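Lactaldehyde dehydrogenase (PDB 3PQA) oxidises lactaldehyde to lactate with NAD, which it prefers to NADP, in the biosynthesis of coenzyme F420. Local coordinates at residues 63-68 with 174-179; 72-77 with 86-91; 78-83 with 93-98. All coordinates share one frame; numbering follows the deposited sequence.

Interaction 1 (63-68 with 174-179); sequences MNIAKQ and IELAKI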
loop_
_atom_site.group_PDB
_atom_site.type_symbol
_atom_site.label_atom_id
_atom_site.label_comp_id
_atom_site.label_asym_id
_atom_site.label_seq_id
_atom_site.Cartn_x
_atom_site.Cartn_y
_atom_site.Cartn_z
ATOM N N MET B 63 -6.591 -22.797 -8.507
ATOM C CA MET B 63 -7.962 -22.805 -9.006
ATOM C C MET B 63 -8.505 -24.219 -9.171
ATOM O O MET B 63 -9.679 -24.472 -8.873
ATOM C CB MET B 63 -8.088 -22.012 -10.310
ATOM C CG MET B 63 -7.955 -20.496 -10.113
ATOM S SD MET B 63 -9.142 -19.772 -8.952
ATOM C CE MET B 63 -10.680 -19.984 -9.812
ATOM N N ASN B 64 -7.650 -25.137 -9.608
ATOM C CA ASN B 64 -8.090 -26.514 -9.796
ATOM C C ASN B 64 -8.331 -27.226 -8.476
ATOM O O ASN B 64 -9.241 -28.021 -8.373
ATOM C CB ASN B 64 -7.144 -27.311 -10.693
ATOM C CG ASN B 64 -7.707 -28.688 -11.051
ATOM O OD1 ASN B 64 -7.270 -29.685 -10.522
ATOM N ND2 ASN B 64 -8.687 -28.721 -11.942
ATOM N N ILE B 65 -7.537 -26.909 -7.463
ATOM C CA ILE B 65 -7.791 -27.438 -6.121
ATOM C C ILE B 65 -9.165 -26.958 -5.656
ATOM O O ILE B 65 -9.989 -27.766 -5.181
ATOM C CB ILE B 65 -6.669 -27.048 -5.129
ATOM C CG1 ILE B 65 -5.389 -27.842 -5.450
ATOM C CG2 ILE B 65 -7.105 -27.302 -3.688
ATOM C CD1 ILE B 65 -4.138 -27.319 -4.792
ATOM N N ALA B 66 -9.429 -25.661 -5.818
ATOM C CA ALA B 66 -10.739 -25.119 -5.466
ATOM C C ALA B 66 -11.859 -25.822 -6.228
ATOM O O ALA B 66 -12.903 -26.141 -5.656
ATOM C CB ALA B 66 -10.791 -23.620 -5.716
ATOM N N LYS B 67 -11.648 -26.050 -7.526
ATOM C CA LYS B 67 -12.662 -26.701 -8.342
ATOM C C LYS B 67 -12.962 -28.106 -7.821
ATOM O O LYS B 67 -14.125 -28.481 -7.676
ATOM C CB LYS B 67 -12.242 -26.740 -9.811
ATOM C CG LYS B 67 -13.294 -27.332 -10.740
ATOM C CD LYS B 67 -12.893 -27.157 -12.186
ATOM C CE LYS B 67 -13.825 -27.930 -13.112
ATOM N NZ LYS B 67 -13.427 -29.372 -13.240
ATOM N N GLN B 68 -11.918 -28.875 -7.527
ATOM C CA GLN B 68 -12.112 -30.239 -7.003
ATOM C C GLN B 68 -12.836 -30.295 -5.652
ATOM O O GLN B 68 -13.684 -31.175 -5.434
ATOM C CB GLN B 68 -10.790 -30.967 -6.869
ATOM C CG GLN B 68 -10.094 -31.299 -8.185
ATOM C CD GLN B 68 -8.822 -32.045 -7.913
ATOM O OE1 GLN B 68 -8.852 -33.170 -7.418
ATOM N NE2 GLN B 68 -7.690 -31.404 -8.173
ATOM N N ILE B 174 -6.224 -36.242 4.113
ATOM C CA ILE B 174 -5.849 -37.276 3.142
ATOM C C ILE B 174 -6.598 -37.026 1.830
ATOM O O ILE B 174 -6.014 -37.124 0.750
ATOM C CB ILE B 174 -6.094 -38.715 3.699
ATOM C CG1 ILE B 174 -5.070 -39.025 4.797
ATOM C CG2 ILE B 174 -6.002 -39.749 2.589
ATOM C CD1 ILE B 174 -5.482 -40.186 5.730
ATOM N N GLU B 175 -7.874 -36.655 1.936
ATOM C CA GLU B 175 -8.661 -36.307 0.755
ATOM C C GLU B 175 -8.133 -35.066 0.041
ATOM O O GLU B 175 -8.081 -35.034 -1.191
ATOM C CB GLU B 175 -10.138 -36.149 1.091
ATOM C CG GLU B 175 -10.867 -37.491 1.382
ATOM C CD GLU B 175 -10.511 -38.595 0.395
ATOM O OE1 GLU B 175 -10.782 -38.451 -0.820
ATOM O OE2 GLU B 175 -9.930 -39.609 0.838
ATOM N N LEU B 176 -7.749 -34.053 0.818
ATOM C CA LEU B 176 -7.188 -32.829 0.229
ATOM C C LEU B 176 -5.867 -33.129 -0.480
ATOM O O LEU B 176 -5.594 -32.569 -1.544
ATOM C CB LEU B 176 -7.013 -31.733 1.287
ATOM C CG LEU B 176 -6.393 -30.404 0.824
ATOM C CD1 LEU B 176 -7.270 -29.724 -0.231
ATOM C CD2 LEU B 176 -6.169 -29.483 2.019
ATOM N N ALA B 177 -5.055 -34.011 0.108
ATOM C CA ALA B 177 -3.764 -34.401 -0.468
ATOM C C ALA B 177 -3.930 -35.057 -1.846
ATOM O O ALA B 177 -3.183 -34.744 -2.782
ATOM C CB ALA B 177 -3.001 -35.322 0.485
ATOM N N LYS B 178 -4.912 -35.959 -1.958
ATOM C CA LYS B 178 -5.288 -36.550 -3.247
ATOM C C LYS B 178 -5.696 -35.465 -4.257
ATOM O O LYS B 178 -5.268 -35.496 -5.415
ATOM C CB LYS B 178 -6.428 -37.552 -3.064
ATOM C CG LYS B 178 -6.041 -38.803 -2.294
ATOM C CD LYS B 178 -7.282 -39.647 -2.053
ATOM C CE LYS B 178 -6.989 -40.848 -1.179
ATOM N NZ LYS B 178 -8.266 -41.548 -0.864
ATOM N N ILE B 179 -6.515 -34.512 -3.802
ATOM C CA ILE B 179 -6.922 -33.360 -4.626
ATOM C C ILE B 179 -5.719 -32.531 -5.109
ATOM O O ILE B 179 -5.637 -32.176 -6.295
ATOM C CB ILE B 179 -7.953 -32.466 -3.876
ATOM C CG1 ILE B 179 -9.337 -33.124 -3.901
ATOM C CG2 ILE B 179 -8.012 -31.044 -4.463
ATOM C CD1 ILE B 179 -10.351 -32.484 -2.962
#
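I179 lies against the side chain of Q68, the two running past each other in opposite directions, with I179 CG2 3.7 Å from Q68 CB and about as far from its amide carbon CD. The glutamine stays extended beyond CG, and with that CG anti to the carbonyl carbon (chi1 -68°) the amide is carried along the isoleucine to its backbone. There Q68 NE2 donates to I179 O at 2.9 Å, a bent bond (137° at the hydrogen) in which the acceptor is tilted from the amide plane of Q68. The same nitrogen also donates to N64 OD1 at 2.9 Å, one turn back on its own helix, approaching from above that carbonyl's plane. OE1 is held as well, by ND2 of N182, so three hydrogen bonds fix the rotation of the amide. A leucine here would probably leave I179 O without this side-chain donor and set the N64 side chain free to turn.

Beside this polar clamp the contact is aliphatic. I65 crosses I179 at a slant with the two CG2 methyls 3.9 Å apart, and the same I65 methyl reaches CD1 of L176 at 4.2 Å. In both isoleucines CG2 is the branch anti to the backbone N, which leaves it at the interface. The helix axes pass 10.2 Å apart at 130°, a steep crossing somewhat nearer perpendicular than antiparallel.

I65 also packs on I155 of helix 145-156 and F102 of helix 88-111, and L176 rests on S147 and I151 of helix 145-156. Helix 55-71 also meets helix 88-111 through M63 and A66, while I174 and A177 of helix 171-186 lean on strand 194-196, at the edge of the eight-stranded sheet whose strand 216-220 leads into the probable NAD site.

Interaction 2 (72-77 with 86-91); sequences KKEELA and KPIKQA
E74 is the first residue of 72-77 to touch 86-91: its carboxylate oxygen OE2 comes within 4.1 Å of CD1 of I88. CG points anti to the backbone N (chi1 -169°) and the chain then bends at chi2, bringing the carboxylate across the isoleucine at about a right angle. This is a grazing contact, since the main partner of that carboxylate is R92, whose NE forms a salt bridge with E74 OE1 just beyond the second segment. K73, one residue before, is salt-bridged to E96 further along helix 88-111.

A77, on the next turn, carries most of the contact. Its CB meets I88 CD1 at 3.8 Å and the methyl of A91 at 4.0 Å, so one small side chain sits against two apolar groups a helical turn apart. Its carbonyl is approached as well: A77 O is 3.6 Å from I88 CD1 and only 3.2 Å from A91 CB, a close fit. The CA atoms of A77 and A91 stand 4.8 Å apart, a spacing that two alanines allow and that brings the backbones of helices 73-84 and 88-111 nearly into contact. I88 reaches the meeting point because its CG1 branch is anti to the backbone N (chi1 -172°) and the terminal methyl swings over A77.

Both helices lie in the all-helical run that precedes strand 114-117, joined by a short turn; P87 is the N-cap of the second. No hydrogen bond joins the two segments, so methyl packing holds the touching faces together here, and the ion pair of E74 with R92 lies beside the apolar patch. Such chemistry implies a fit governed by size, the small residues setting how closely the helices approach.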
loop_
_atom_site.group_PDB
_atom_site.type_symbol
_atom_site.label_atom_id
_atom_site.label_comp_id
_atom_site.label_asym_id
_atom_site.label_seq_id
_atom_site.Cartn_x
_atom_site.Cartn_y
_atom_site.Cartn_z
ATOM N N LYS B 72 -16.496 -32.032 -4.787
ATOM C CA LYS B 72 -16.552 -33.043 -3.731
ATOM C C LYS B 72 -17.127 -32.488 -2.424
ATOM O O LYS B 72 -16.954 -33.098 -1.366
ATOM C CB LYS B 72 -15.159 -33.624 -3.477
ATOM C CG LYS B 72 -14.584 -34.432 -4.643
ATOM C CD LYS B 72 -13.164 -34.924 -4.332
ATOM C CE LYS B 72 -13.171 -36.327 -3.748
ATOM N NZ LYS B 72 -13.235 -37.353 -4.833
ATOM N N LYS B 73 -17.836 -31.360 -2.503
ATOM C CA LYS B 73 -18.276 -30.641 -1.305
ATOM C C LYS B 73 -19.009 -31.519 -0.281
ATOM O O LYS B 73 -18.630 -31.554 0.891
ATOM C CB LYS B 73 -19.136 -29.430 -1.664
ATOM C CG LYS B 73 -19.353 -28.536 -0.469
ATOM C CD LYS B 73 -20.150 -27.287 -0.765
ATOM C CE LYS B 73 -20.375 -26.525 0.538
ATOM N NZ LYS B 73 -21.531 -25.584 0.430
ATOM N N GLU B 74 -20.047 -32.224 -0.726
ATOM C CA GLU B 74 -20.868 -33.023 0.202
ATOM C C GLU B 74 -20.069 -34.161 0.845
ATOM O O GLU B 74 -20.140 -34.368 2.068
ATOM C CB GLU B 74 -22.146 -33.530 -0.476
ATOM C CG GLU B 74 -23.183 -34.147 0.485
ATOM C CD GLU B 74 -23.598 -33.242 1.648
ATOM O OE1 GLU B 74 -23.451 -31.999 1.576
ATOM O OE2 GLU B 74 -24.105 -33.793 2.651
ATOM N N GLU B 75 -19.300 -34.873 0.024
ATOM C CA GLU B 75 -18.418 -35.929 0.499
ATOM C C GLU B 75 -17.452 -35.419 1.559
ATOM O O GLU B 75 -17.263 -36.066 2.595
ATOM C CB GLU B 75 -17.636 -36.552 -0.662
ATOM C CG GLU B 75 -16.837 -37.795 -0.273
ATOM C CD GLU B 75 -15.944 -38.323 -1.386
ATOM O OE1 GLU B 75 -15.020 -39.101 -1.070
ATOM O OE2 GLU B 75 -16.157 -37.970 -2.573
ATOM N N LEU B 76 -16.831 -34.265 1.301
ATOM C CA LEU B 76 -15.865 -33.721 2.252
ATOM C C LEU B 76 -16.557 -33.290 3.543
ATOM O O LEU B 76 -16.017 -33.488 4.637
ATOM C CB LEU B 76 -15.075 -32.561 1.629
ATOM C CG LEU B 76 -14.156 -32.931 0.455
ATOM C CD1 LEU B 76 -13.620 -31.644 -0.169
ATOM C CD2 LEU B 76 -13.011 -33.849 0.866
ATOM N N ALA B 77 -17.753 -32.715 3.412
ATOM C CA ALA B 77 -18.546 -32.323 4.583
ATOM C C ALA B 77 -18.885 -33.530 5.458
ATOM O O ALA B 77 -18.830 -33.432 6.682
ATOM C CB ALA B 77 -19.814 -31.592 4.166
ATOM N N LYS B 86 -18.066 -32.994 13.500
ATOM C CA LYS B 86 -18.575 -31.656 13.213
ATOM C C LYS B 86 -19.974 -31.725 12.632
ATOM O O LYS B 86 -20.177 -32.353 11.601
ATOM C CB LYS B 86 -17.632 -30.934 12.239
ATOM C CG LYS B 86 -18.094 -29.514 11.896
ATOM C CD LYS B 86 -17.006 -28.740 11.144
ATOM C CE LYS B 86 -15.800 -28.536 12.038
ATOM N NZ LYS B 86 -14.972 -27.367 11.630
ATOM N N PRO B 87 -20.962 -31.086 13.292
ATOM C CA PRO B 87 -22.310 -31.081 12.723
ATOM C C PRO B 87 -22.291 -30.759 11.234
ATOM O O PRO B 87 -21.550 -29.853 10.791
ATOM C CB PRO B 87 -23.012 -29.996 13.530
ATOM C CG PRO B 87 -22.374 -30.145 14.881
ATOM C CD PRO B 87 -20.916 -30.336 14.560
ATOM N N ILE B 88 -23.068 -31.531 10.474
ATOM C CA ILE B 88 -23.021 -31.484 9.003
ATOM C C ILE B 88 -23.234 -30.082 8.419
ATOM O O ILE B 88 -22.527 -29.690 7.490
ATOM C CB ILE B 88 -23.953 -32.564 8.339
ATOM C CG1 ILE B 88 -23.731 -32.636 6.823
ATOM C CG2 ILE B 88 -25.424 -32.313 8.672
ATOM C CD1 ILE B 88 -22.422 -33.298 6.398
ATOM N N LYS B 89 -24.160 -29.311 8.994
ATOM C CA LYS B 89 -24.355 -27.917 8.556
ATOM C C LYS B 89 -23.091 -27.049 8.707
ATOM O O LYS B 89 -22.772 -26.243 7.828
ATOM C CB LYS B 89 -25.546 -27.288 9.279
ATOM C CG LYS B 89 -26.904 -27.848 8.827
ATOM C CD LYS B 89 -28.083 -27.110 9.471
ATOM C CE LYS B 89 -28.065 -27.252 10.995
ATOM N NZ LYS B 89 -29.404 -26.998 11.601
ATOM N N GLN B 90 -22.376 -27.225 9.817
ATOM C CA GLN B 90 -21.105 -26.534 10.057
ATOM C C GLN B 90 -19.976 -27.072 9.181
ATOM O O GLN B 90 -19.082 -26.319 8.767
ATOM C CB GLN B 90 -20.718 -26.627 11.528
ATOM C CG GLN B 90 -21.669 -25.885 12.466
ATOM C CD GLN B 90 -21.353 -26.165 13.912
ATOM O OE1 GLN B 90 -20.188 -26.129 14.327
ATOM N NE2 GLN B 90 -22.391 -26.455 14.699
ATOM N N ALA B 91 -20.015 -28.373 8.898
ATOM C CA ALA B 91 -19.047 -28.992 7.997
ATOM C C ALA B 91 -19.124 -28.376 6.599
ATOM O O ALA B 91 -18.089 -28.110 5.976
ATOM C CB ALA B 91 -19.252 -30.491 7.944
#

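Interaction 3 (78-83 with 93-98); sequences KILAID and VEVERS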
loop_
_atom_site.group_PDB
_atom_site.type_symbol
_atom_site.label_atom_id
_atom_site.label_comp_id
_atom_site.label_asym_id
_atom_site.label_seq_id
_atom_site.Cartn_x
_atom_site.Cartn_y
_atom_site.Cartn_z
ATOM N N LYS B 78 -19.225 -34.657 4.827
ATOM C CA LYS B 78 -19.552 -35.896 5.561
ATOM C C LYS B 78 -18.348 -36.427 6.324
ATOM O O LYS B 78 -18.474 -36.886 7.462
ATOM C CB LYS B 78 -20.084 -36.994 4.623
ATOM C CG LYS B 78 -21.361 -36.661 3.873
ATOM C CD LYS B 78 -22.588 -36.712 4.756
ATOM C CE LYS B 78 -23.842 -36.957 3.930
ATOM N NZ LYS B 78 -25.033 -36.772 4.805
ATOM N N ILE B 79 -17.175 -36.355 5.694
ATOM C CA ILE B 79 -15.944 -36.758 6.354
ATOM C C ILE B 79 -15.697 -35.915 7.611
ATOM O O ILE B 79 -15.317 -36.454 8.647
ATOM C CB ILE B 79 -14.725 -36.722 5.401
ATOM C CG1 ILE B 79 -14.827 -37.863 4.375
ATOM C CG2 ILE B 79 -13.419 -36.871 6.198
ATOM C CD1 ILE B 79 -13.999 -37.645 3.098
ATOM N N LEU B 80 -15.920 -34.603 7.525
ATOM C CA LEU B 80 -15.804 -33.746 8.709
ATOM C C LEU B 80 -16.765 -34.186 9.819
ATOM O O LEU B 80 -16.392 -34.225 10.988
ATOM C CB LEU B 80 -16.015 -32.266 8.355
ATOM C CG LEU B 80 -14.896 -31.646 7.504
ATOM C CD1 LEU B 80 -15.302 -30.244 7.032
ATOM C CD2 LEU B 80 -13.612 -31.575 8.292
ATOM N N ALA B 81 -17.991 -34.524 9.444
ATOM C CA ALA B 81 -18.997 -34.960 10.412
ATOM C C ALA B 81 -18.562 -36.242 11.105
ATOM O O ALA B 81 -18.593 -36.338 12.334
ATOM C CB ALA B 81 -20.345 -35.149 9.733
ATOM N N ILE B 82 -18.137 -37.217 10.309
ATOM C CA ILE B 82 -17.786 -38.541 10.808
ATOM C C ILE B 82 -16.463 -38.553 11.583
ATOM O O ILE B 82 -16.365 -39.180 12.640
ATOM C CB ILE B 82 -17.793 -39.578 9.635
ATOM C CG1 ILE B 82 -19.228 -39.784 9.133
ATOM C CG2 ILE B 82 -17.179 -40.913 10.051
ATOM C CD1 ILE B 82 -19.326 -40.410 7.736
ATOM N N ASP B 83 -15.458 -37.844 11.066
ATOM C CA ASP B 83 -14.093 -37.912 11.593
ATOM C C ASP B 83 -13.838 -36.870 12.683
ATOM O O ASP B 83 -13.245 -37.181 13.716
ATOM C CB ASP B 83 -13.095 -37.766 10.424
ATOM C CG ASP B 83 -11.645 -38.016 10.817
ATOM O OD1 ASP B 83 -11.367 -38.608 11.874
ATOM O OD2 ASP B 83 -10.756 -37.616 10.025
ATOM N N VAL B 93 -20.199 -25.369 5.731
ATOM C CA VAL B 93 -19.611 -24.043 5.867
ATOM C C VAL B 93 -18.077 -24.086 5.822
ATOM O O VAL B 93 -17.470 -23.328 5.055
ATOM C CB VAL B 93 -20.171 -23.258 7.094
ATOM C CG1 VAL B 93 -19.423 -21.933 7.285
ATOM C CG2 VAL B 93 -21.698 -22.985 6.910
ATOM N N GLU B 94 -17.447 -24.991 6.577
ATOM C CA GLU B 94 -15.980 -25.115 6.493
ATOM C C GLU B 94 -15.511 -25.426 5.056
ATOM O O GLU B 94 -14.551 -24.822 4.557
ATOM C CB GLU B 94 -15.399 -26.149 7.478
ATOM C CG GLU B 94 -13.859 -26.184 7.409
ATOM C CD GLU B 94 -13.182 -27.193 8.313
ATOM O OE1 GLU B 94 -13.819 -27.744 9.238
ATOM O OE2 GLU B 94 -11.970 -27.424 8.088
ATOM N N VAL B 95 -16.193 -26.366 4.398
ATOM C CA VAL B 95 -15.822 -26.733 3.024
ATOM C C VAL B 95 -15.921 -25.523 2.086
ATOM O O VAL B 95 -15.006 -25.278 1.290
ATOM C CB VAL B 95 -16.637 -27.917 2.446
ATOM C CG1 VAL B 95 -16.165 -28.210 1.029
ATOM C CG2 VAL B 95 -16.490 -29.172 3.307
ATOM N N GLU B 96 -17.019 -24.771 2.197
ATOM C CA GLU B 96 -17.216 -23.559 1.395
ATOM C C GLU B 96 -16.095 -22.524 1.639
ATOM O O GLU B 96 -15.570 -21.927 0.680
ATOM C CB GLU B 96 -18.607 -22.965 1.655
ATOM C CG GLU B 96 -19.048 -21.909 0.645
ATOM C CD GLU B 96 -19.308 -22.471 -0.755
ATOM O OE1 GLU B 96 -19.698 -23.656 -0.882
ATOM O OE2 GLU B 96 -19.148 -21.709 -1.738
ATOM N N ARG B 97 -15.696 -22.339 2.899
ATOM C CA ARG B 97 -14.578 -21.443 3.217
ATOM C C ARG B 97 -13.278 -21.884 2.537
ATOM O O ARG B 97 -12.522 -21.052 2.021
ATOM C CB ARG B 97 -14.325 -21.372 4.720
ATOM C CG ARG B 97 -15.550 -21.207 5.550
ATOM C CD ARG B 97 -15.812 -19.797 5.865
ATOM N NE ARG B 97 -15.057 -19.372 7.040
ATOM C CZ ARG B 97 -15.331 -18.267 7.730
ATOM N NH1 ARG B 97 -14.587 -17.936 8.772
ATOM N NH2 ARG B 97 -16.358 -17.496 7.380
ATOM N N SER B 98 -13.002 -23.193 2.579
ATOM C CA SER B 98 -11.769 -23.726 1.996
ATOM C C SER B 98 -11.674 -23.460 0.498
ATOM O O SER B 98 -10.582 -23.184 -0.002
ATOM C CB SER B 98 -11.588 -25.218 2.339
ATOM O OG SER B 98 -12.406 -26.047 1.533
#
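L80 points its CD1 methyl at the carboxylate of E94, 3.6 Å from OE1 and 3.9 Å from CD, with CD2 of the same leucine 4.0 Å from OE1. The leucine has CG anti to the carbonyl carbon (chi1 -69°) and chi2 near 171°, a relaxed conformation that sends the fork of methyls straight out at helix 88-111. E94 answers with a fully stretched chain: CG is anti to the backbone N (chi1 -177°) and the chain runs on extended, crossing the leucine at about a right angle. Its aliphatic part takes a share in the packing, CB lying 4.1 Å from L80 CD1. V95 CG2 also comes to 4.1 Å from the same methyl, L80 CD1.

The glutamate's buried oxygens are satisfied by partners beyond both segments. OE1 is in a salt bridge with NZ of K86, and OE2 accepts from the backbone N atoms of L144 and N145, so the leucine methyls touch a carboxylate already gripped at both ends. The two amides and the lysine would probably favour its charged form.

L80 also packs on P143, in the loop before helix 145-156, and on V172 of helix 171-186. The glutamate side chain lies about 12 Å from that of C275, the active-site cysteine inferred from relatives. E94 thus ties helix 88-111 to the start of helix 145-156, among the helices of the Rossmann-like NAD-binding domain, as in other aldehyde dehydrogenases.

The three contacts follow the chain through consecutive helices 55-71, 73-84 and 88-111, with helix 171-186 returning much later to close interaction 1. Interactions 2 and 3 join the same two helices, their segments alternating along the chain and their centres about 4 Å apart; salt bridges K86–E94 and K73–E96 link them. Interaction 1 lies about 15 Å from interaction 2 and 13 Å from interaction 3, between centres, yet still touches both: E175 packs on L76 and I79, and I179 on K72. Helix 171-186, which follows strand 160-165, thus packs against both 55-71 and 73-84, joining these early helices to a later part of the chain.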